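Local coordinates for protein putative acyl-CoA dehydrogenase (Burkholderia xenovorans, PDB 5JSC) that binds flavin-adenine dinucleotide and is a putative member of the acyl-CoA dehydrogenase family of flavoproteins, built as four copies of one chain, at residues C[72-77]-C[133-138]; C[185-190]-C[212-217]; C[268-273]-C[317-322]. One frame throughout, in Å; residues are numbered along the deposited sequence.

Contact 1 of 3, residues C[72-77]-C[133-138]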
loop_
_atom_site.group_PDB
_atom_site.type_symbol
_atom_site.label_atom_id
_atom_site.label_comp_id
_atom_site.label_asym_id
_atom_site.label_seq_id
_atom_site.Cartn_x
_atom_site.Cartn_y
_atom_site.Cartn_z
ATOM N N TYR C 72 1.761 37.813 7.990
ATOM C CA TYR C 72 2.749 36.757 8.201
ATOM C C TYR C 72 3.338 36.235 6.900
ATOM O O TYR C 72 4.441 35.683 6.917
ATOM C CB TYR C 72 2.126 35.609 9.005
ATOM C CG TYR C 72 1.858 36.041 10.419
ATOM C CD1 TYR C 72 2.867 35.982 11.375
ATOM C CD2 TYR C 72 0.618 36.556 10.794
ATOM C CE1 TYR C 72 2.646 36.396 12.673
ATOM C CE2 TYR C 72 0.394 36.989 12.096
ATOM C CZ TYR C 72 1.414 36.899 13.025
ATOM O OH TYR C 72 1.202 37.318 14.315
ATOM N N GLY C 73 2.645 36.410 5.775
ATOM C CA GLY C 73 3.137 35.928 4.504
ATOM C C GLY C 73 3.965 36.918 3.727
ATOM O O GLY C 73 4.398 36.600 2.616
ATOM N N VAL C 74 4.203 38.102 4.293
ATOM C CA VAL C 74 4.946 39.187 3.654
ATOM C C VAL C 74 6.229 39.411 4.437
ATOM O O VAL C 74 6.204 39.471 5.670
ATOM C CB VAL C 74 4.103 40.475 3.605
ATOM C CG1 VAL C 74 4.953 41.671 3.229
ATOM C CG2 VAL C 74 2.934 40.296 2.635
ATOM N N GLY C 75 7.351 39.540 3.734
ATOM C CA GLY C 75 8.630 39.799 4.380
ATOM C C GLY C 75 8.982 41.276 4.378
ATOM O O GLY C 75 9.035 41.915 3.326
ATOM N N GLY C 76 9.260 41.796 5.571
ATOM C CA GLY C 76 9.762 43.155 5.712
ATOM C C GLY C 76 8.830 44.020 6.533
ATOM O O GLY C 76 7.735 44.371 6.078
ATOM N N VAL C 77 9.253 44.384 7.747
ATOM C CA VAL C 77 8.390 45.169 8.623
ATOM C C VAL C 77 8.049 46.512 7.983
ATOM O O VAL C 77 6.919 47.003 8.101
ATOM C CB VAL C 77 9.059 45.340 9.997
ATOM C CG1 VAL C 77 8.272 46.317 10.855
ATOM C CG2 VAL C 77 9.162 43.992 10.683
ATOM N N PRO C 133 2.596 46.442 1.146
ATOM C CA PRO C 133 1.667 46.905 2.189
ATOM C C PRO C 133 0.217 46.597 1.872
ATOM O O PRO C 133 -0.554 46.279 2.786
ATOM C CB PRO C 133 1.936 48.416 2.248
ATOM C CG PRO C 133 3.341 48.540 1.816
ATOM C CD PRO C 133 3.482 47.537 0.710
ATOM N N ARG C 134 -0.174 46.685 0.595
ATOM C CA ARG C 134 -1.552 46.395 0.213
ATOM C C ARG C 134 -1.835 44.897 0.237
ATOM O O ARG C 134 -2.958 44.487 0.552
ATOM C CB ARG C 134 -1.847 46.962 -1.176
ATOM N N VAL C 135 -0.849 44.068 -0.099
ATOM C CA VAL C 135 -1.007 42.626 0.097
ATOM C C VAL C 135 -1.232 42.334 1.576
ATOM O O VAL C 135 -2.148 41.590 1.958
ATOM C CB VAL C 135 0.222 41.867 -0.441
ATOM C CG1 VAL C 135 0.197 40.397 0.020
ATOM C CG2 VAL C 135 0.284 41.941 -1.975
ATOM N N ALA C 136 -0.408 42.949 2.429
ATOM C CA ALA C 136 -0.412 42.642 3.854
ATOM C C ALA C 136 -1.681 43.114 4.548
ATOM O O ALA C 136 -2.072 42.529 5.562
ATOM C CB ALA C 136 0.812 43.268 4.532
ATOM N N ASN C 137 -2.323 44.178 4.064
ATOM C CA ASN C 137 -3.566 44.609 4.693
ATOM C C ASN C 137 -4.802 44.174 3.912
ATOM O O ASN C 137 -5.922 44.560 4.265
ATOM C CB ASN C 137 -3.554 46.128 4.952
ATOM C CG ASN C 137 -3.626 46.979 3.689
ATOM O OD1 ASN C 137 -3.910 46.502 2.599
ATOM N ND2 ASN C 137 -3.387 48.281 3.857
ATOM N N GLY C 138 -4.631 43.330 2.896
ATOM C CA GLY C 138 -5.777 42.787 2.197
ATOM C C GLY C 138 -6.467 43.713 1.225
ATOM O O GLY C 138 -7.600 43.428 0.824
#
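V74 and V135 meet methyl to methyl where a loop of the helical N-terminal domain packs against the last turn of helix 125-136, just before a Schellman motif ends that helix. The tight part is small and wholly apolar. CG2 of V74 lies 3.8 Å from CG1 of V135 and 4.1 Å from CB of A136, so a single methyl fits against two consecutive residues of the helix. It can do so because the V74 side chain is turned with CG1 anti to the backbone N (chi1 168°), which leaves CG2 beside that nitrogen and directed at the helix. All three residues are buried, and both valines also touch S116 of helix 103-122. G75 N is hydrogen-bonded to S120 OG, on helix 103-122 as well. The solvent side begins directly beyond the helix end, where N137 is exposed and its OD1 is engaged with T139 OG1 rather than with the loop. R134, on the last turn, is partly exposed and has no atoms modelled beyond CB. G138, with positive phi, is the C-prime residue of the Schellman motif: T139 N bonds R134 O, and G138 N donates a 3.2 Å hydrogen bond to V135 O, which also accepts one from Q112 NE2.

Contact 2 of 3, residues C[185-190]-C[212-217]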
loop_
_atom_site.group_PDB
_atom_site.type_symbol
_atom_site.label_atom_id
_atom_site.label_comp_id
_atom_site.label_asym_id
_atom_site.label_seq_id
_atom_site.Cartn_x
_atom_site.Cartn_y
_atom_site.Cartn_z
ATOM N N ASP C 185 -5.283 41.833 -8.332
ATOM C CA ASP C 185 -4.875 43.184 -8.688
ATOM C C ASP C 185 -3.535 43.224 -9.407
ATOM O O ASP C 185 -3.248 44.197 -10.118
ATOM C CB ASP C 185 -4.828 44.054 -7.427
ATOM C CG ASP C 185 -6.209 44.291 -6.853
ATOM O OD1 ASP C 185 -7.002 44.997 -7.518
ATOM O OD2 ASP C 185 -6.516 43.764 -5.767
ATOM N N PHE C 186 -2.725 42.184 -9.256
ATOM C CA PHE C 186 -1.483 42.065 -10.003
ATOM C C PHE C 186 -1.124 40.592 -10.070
ATOM O O PHE C 186 -1.594 39.779 -9.263
ATOM C CB PHE C 186 -0.343 42.871 -9.358
ATOM C CG PHE C 186 0.069 42.352 -8.009
ATOM C CD1 PHE C 186 1.021 41.338 -7.895
ATOM C CD2 PHE C 186 -0.514 42.852 -6.847
ATOM C CE1 PHE C 186 1.386 40.839 -6.647
ATOM C CE2 PHE C 186 -0.148 42.370 -5.609
ATOM C CZ PHE C 186 0.803 41.360 -5.503
ATOM N N TYR C 187 -0.269 40.274 -11.036
ATOM C CA TYR C 187 0.243 38.932 -11.272
ATOM C C TYR C 187 1.756 39.005 -11.298
ATOM O O TYR C 187 2.310 39.842 -12.008
ATOM C CB TYR C 187 -0.265 38.373 -12.611
ATOM C CG TYR C 187 -1.763 38.289 -12.690
ATOM C CD1 TYR C 187 -2.522 39.373 -13.124
ATOM C CD2 TYR C 187 -2.425 37.124 -12.330
ATOM C CE1 TYR C 187 -3.900 39.294 -13.182
ATOM C CE2 TYR C 187 -3.798 37.034 -12.391
ATOM C CZ TYR C 187 -4.532 38.115 -12.813
ATOM O OH TYR C 187 -5.909 38.014 -12.855
ATOM N N VAL C 188 2.423 38.146 -10.534
ATOM C CA VAL C 188 3.851 37.920 -10.746
ATOM C C VAL C 188 3.967 36.921 -11.894
ATOM O O VAL C 188 3.584 35.756 -11.757
ATOM C CB VAL C 188 4.555 37.410 -9.484
ATOM C CG1 VAL C 188 6.001 37.062 -9.800
ATOM C CG2 VAL C 188 4.510 38.467 -8.395
ATOM N N VAL C 189 4.478 37.377 -13.037
ATOM C CA VAL C 189 4.481 36.604 -14.280
ATOM C C VAL C 189 5.915 36.224 -14.615
ATOM O O VAL C 189 6.803 37.088 -14.631
ATOM C CB VAL C 189 3.855 37.397 -15.441
ATOM C CG1 VAL C 189 3.858 36.566 -16.733
ATOM C CG2 VAL C 189 2.440 37.847 -15.097
ATOM N N PHE C 190 6.135 34.949 -14.927
ATOM C CA PHE C 190 7.441 34.472 -15.362
ATOM C C PHE C 190 7.393 34.254 -16.863
ATOM O O PHE C 190 6.449 33.641 -17.374
ATOM C CB PHE C 190 7.834 33.194 -14.614
ATOM C CG PHE C 190 7.912 33.399 -13.131
ATOM C CD1 PHE C 190 6.765 33.326 -12.349
ATOM C CD2 PHE C 190 9.116 33.735 -12.530
ATOM C CE1 PHE C 190 6.818 33.557 -10.982
ATOM C CE2 PHE C 190 9.180 33.961 -11.161
ATOM C CZ PHE C 190 8.026 33.875 -10.386
ATOM N N PRO C 212 -3.020 46.866 -20.427
ATOM C CA PRO C 212 -3.646 46.567 -21.718
ATOM C C PRO C 212 -2.962 45.376 -22.370
ATOM O O PRO C 212 -1.740 45.234 -22.313
ATOM C CB PRO C 212 -3.439 47.857 -22.521
ATOM C CG PRO C 212 -3.310 48.913 -21.483
ATOM C CD PRO C 212 -2.553 48.260 -20.355
ATOM N N GLY C 213 -3.765 44.498 -22.967
ATOM C CA GLY C 213 -3.243 43.290 -23.554
ATOM C C GLY C 213 -3.213 42.090 -22.632
ATOM O O GLY C 213 -2.984 40.972 -23.109
ATOM N N LEU C 214 -3.406 42.282 -21.327
ATOM C CA LEU C 214 -3.611 41.176 -20.398
ATOM C C LEU C 214 -5.093 40.825 -20.409
ATOM O O LEU C 214 -5.928 41.602 -19.933
ATOM C CB LEU C 214 -3.134 41.543 -18.994
ATOM C CG LEU C 214 -3.418 40.504 -17.902
ATOM C CD1 LEU C 214 -2.857 39.144 -18.277
ATOM C CD2 LEU C 214 -2.858 40.958 -16.551
ATOM N N GLU C 215 -5.426 39.668 -20.969
ATOM C CA GLU C 215 -6.811 39.273 -21.172
ATOM C C GLU C 215 -7.136 38.072 -20.299
ATOM O O GLU C 215 -6.322 37.152 -20.159
ATOM C CB GLU C 215 -7.077 38.949 -22.650
ATOM C CG GLU C 215 -6.667 40.080 -23.590
ATOM C CD GLU C 215 -6.810 39.734 -25.063
ATOM O OE1 GLU C 215 -6.674 40.652 -25.901
ATOM O OE2 GLU C 215 -7.050 38.555 -25.387
ATOM N N ILE C 216 -8.314 38.099 -19.682
ATOM C CA ILE C 216 -8.822 36.930 -18.969
ATOM C C ILE C 216 -9.516 36.064 -20.016
ATOM O O ILE C 216 -10.658 36.322 -20.401
ATOM C CB ILE C 216 -9.762 37.312 -17.826
ATOM C CG1 ILE C 216 -9.119 38.395 -16.945
ATOM C CG2 ILE C 216 -10.106 36.088 -17.010
ATOM C CD1 ILE C 216 -7.789 37.989 -16.304
ATOM N N ALA C 217 -8.799 35.059 -20.517
ATOM C CA ALA C 217 -9.288 34.301 -21.663
ATOM C C ALA C 217 -10.403 33.346 -21.275
ATOM O O ALA C 217 -11.289 33.060 -22.092
ATOM C CB ALA C 217 -8.135 33.533 -22.310
#
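Y187 OH accepts a hydrogen bond from the backbone N of G182, and on its way there the tyrosine side chain rests against L214 and I216. The contact lies in the beta domain of the acyl-CoA dehydrogenase fold: strand 186-192 belongs to a mixed sheet, strand 214-219 to an antiparallel one, and side chains between the two sheets bring them together. With 10.2 Å from CA of Y187 to CA of L214, the backbones are too far apart to pair, and the distance is spanned by side chains, with no polar bond between the two segments. Y187 CG stands anti to its carbonyl carbon (chi1 -60°), which carries the ring out across the space between the sheets. L214 reaches back with CD2, which sits 3.8 Å from Y187 CD1 and 3.9 Å from Y187 CE1, meeting the CD1-CE1 bond obliquely. L231, on strand 228-233 next to strand 214-219, packs against both Y187 and I216. Burial is uneven: Y187 is enclosed, whereas I216 is exposed, but the end of its side chain comes nearer to Y187. Its side chain runs at about a right angle to that of Y187, and its CD1 stops 3.9 Å from Y187 OH.

Contact 3 of 3, residues C[268-273]-C[317-322]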
loop_
_atom_site.group_PDB
_atom_site.type_symbol
_atom_site.label_atom_id
_atom_site.label_comp_id
_atom_site.label_asym_id
_atom_site.label_seq_id
_atom_site.Cartn_x
_atom_site.Cartn_y
_atom_site.Cartn_z
ATOM N N ALA C 268 -1.740 23.074 4.819
ATOM C CA ALA C 268 -3.156 23.067 4.452
ATOM C C ALA C 268 -3.680 21.643 4.336
ATOM O O ALA C 268 -4.775 21.336 4.824
ATOM C CB ALA C 268 -3.385 23.828 3.144
ATOM N N SER C 269 -2.905 20.757 3.702
ATOM C CA SER C 269 -3.284 19.348 3.606
ATOM C C SER C 269 -3.540 18.766 4.986
ATOM O O SER C 269 -4.535 18.062 5.214
ATOM C CB SER C 269 -2.172 18.551 2.919
ATOM O OG SER C 269 -1.912 19.018 1.612
ATOM N N LEU C 270 -2.635 19.054 5.915
ATOM C CA LEU C 270 -2.758 18.588 7.288
ATOM C C LEU C 270 -4.034 19.109 7.938
ATOM O O LEU C 270 -4.720 18.364 8.647
ATOM C CB LEU C 270 -1.519 19.039 8.064
ATOM C CG LEU C 270 -1.512 18.909 9.581
ATOM C CD1 LEU C 270 -1.639 17.446 9.983
ATOM C CD2 LEU C 270 -0.213 19.512 10.137
ATOM N N GLY C 271 -4.355 20.388 7.725
ATOM C CA GLY C 271 -5.593 20.933 8.275
ATOM C C GLY C 271 -6.832 20.239 7.738
ATOM O O GLY C 271 -7.751 19.905 8.493
ATOM N N PHE C 272 -6.884 20.023 6.417
ATOM C CA PHE C 272 -7.982 19.248 5.845
ATOM C C PHE C 272 -8.054 17.860 6.481
ATOM O O PHE C 272 -9.146 17.378 6.819
ATOM C CB PHE C 272 -7.815 19.132 4.328
ATOM C CG PHE C 272 -8.006 20.433 3.579
ATOM C CD1 PHE C 272 -9.091 21.270 3.851
ATOM C CD2 PHE C 272 -7.102 20.813 2.588
ATOM C CE1 PHE C 272 -9.264 22.456 3.156
ATOM C CE2 PHE C 272 -7.274 22.002 1.886
ATOM C CZ PHE C 272 -8.352 22.829 2.175
ATOM N N ALA C 273 -6.901 17.203 6.656
ATOM C CA ALA C 273 -6.881 15.883 7.288
ATOM C C ALA C 273 -7.402 15.941 8.721
ATOM O O ALA C 273 -8.149 15.051 9.156
ATOM C CB ALA C 273 -5.471 15.292 7.248
ATOM N N LEU C 317 6.538 16.306 9.890
ATOM C CA LEU C 317 7.276 16.714 8.692
ATOM C C LEU C 317 7.028 18.176 8.336
ATOM O O LEU C 317 7.964 18.882 7.929
ATOM C CB LEU C 317 6.910 15.813 7.518
ATOM C CG LEU C 317 7.428 14.382 7.604
ATOM C CD1 LEU C 317 6.700 13.539 6.560
ATOM C CD2 LEU C 317 8.920 14.334 7.357
ATOM N N VAL C 318 5.778 18.645 8.459
ATOM C CA VAL C 318 5.467 20.046 8.176
ATOM C C VAL C 318 6.291 20.960 9.065
ATOM O O VAL C 318 6.969 21.880 8.587
ATOM C CB VAL C 318 3.962 20.320 8.368
ATOM C CG1 VAL C 318 3.687 21.828 8.370
ATOM C CG2 VAL C 318 3.152 19.628 7.289
ATOM N N TYR C 319 6.243 20.727 10.375
ATOM C CA TYR C 319 6.854 21.686 11.282
ATOM C C TYR C 319 8.345 21.449 11.464
ATOM O O TYR C 319 9.054 22.393 11.820
ATOM C CB TYR C 319 6.057 21.716 12.596
ATOM C CG TYR C 319 4.713 22.338 12.272
ATOM C CD1 TYR C 319 4.615 23.703 12.001
ATOM C CD2 TYR C 319 3.560 21.562 12.135
ATOM C CE1 TYR C 319 3.404 24.284 11.641
ATOM C CE2 TYR C 319 2.349 22.138 11.770
ATOM C CZ TYR C 319 2.275 23.504 11.523
ATOM O OH TYR C 319 1.092 24.097 11.150
ATOM N N ARG C 320 8.863 20.260 11.135
ATOM C CA ARG C 320 10.309 20.129 10.976
ATOM C C ARG C 320 10.797 21.033 9.855
ATOM O O ARG C 320 11.763 21.782 10.023
ATOM C CB ARG C 320 10.698 18.669 10.701
ATOM C CG ARG C 320 12.211 18.413 10.576
ATOM C CD ARG C 320 12.772 18.692 9.170
ATOM N NE ARG C 320 12.207 17.792 8.162
ATOM C CZ ARG C 320 12.756 16.633 7.809
ATOM N NH1 ARG C 320 13.891 16.229 8.361
ATOM N NH2 ARG C 320 12.166 15.871 6.896
ATOM N N ALA C 321 10.133 20.976 8.697
ATOM C CA ALA C 321 10.540 21.818 7.576
ATOM C C ALA C 321 10.376 23.297 7.899
ATOM O O ALA C 321 11.254 24.110 7.575
ATOM C CB ALA C 321 9.743 21.457 6.320
ATOM N N ALA C 322 9.261 23.671 8.530
ATOM C CA ALA C 322 9.044 25.085 8.835
ATOM C C ALA C 322 10.046 25.581 9.870
ATOM O O ALA C 322 10.627 26.664 9.712
ATOM C CB ALA C 322 7.608 25.310 9.314
#
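L270 packs against V318 and Y319, joining helices 250-286 and 298-325 in the helical C-terminal domain of the acyl-CoA dehydrogenase fold. The apolar contacts all run through one methyl group. L270 CD2 is 4.4 Å from V318 CG2, a loose approach. The closest CA atoms, of L270 and V318, are 8.4 Å apart, so the contact is made through side-chain ends. Having CG anti to its backbone N (chi1 169°) extends the leucine toward the other helix.

The aromatic contacts centre on Y319. Its CE2 lies 4.0 Å from L270 CD2, and the leucine meets the ring at an oblique angle. One face of this ring is covered from within its own helix: V318 CG1 sits 3.6 Å above the plane, over the ring centre. F26 also meets the ring.

Polar bonds are made to partners elsewhere. The buried Y319 OH is hydrogen-bonded to E96 OE1, which satisfies it; L270 also touches E96. R320 forms a salt bridge through NH2 with D312 of a second subunit, so helix 298-325 is involved in the assembly as well as in the chain's own core. Helix 88-101 borders both sides of the contact, through E96 at L270 and through C92 and L93 at Y319, while helices 332-356 and 367-376 pack against S269.

How the contacts relate
From the N terminus, the three contacts follow one another in series, with none nested or crossing. Contact 1 closes a mostly helical excursion of 55 residues within the N-terminal domain. Contact 2 spans a much shorter segment of 21 residues, containing strand 202-208, and joins two sheets of the middle domain. Contact 3 closes a 43-residue excursion through the rest of helix 250-286, a short two-stranded hairpin and the first part of helix 298-325. Contacts 1 and 2 touch directly: V135 CG2 packs 3.6 Å from F186 CZ, linking the helical and beta domains. Contact 3 stands apart, its centre about 31 Å from that of contact 2, on the opposite side of the chain's centre.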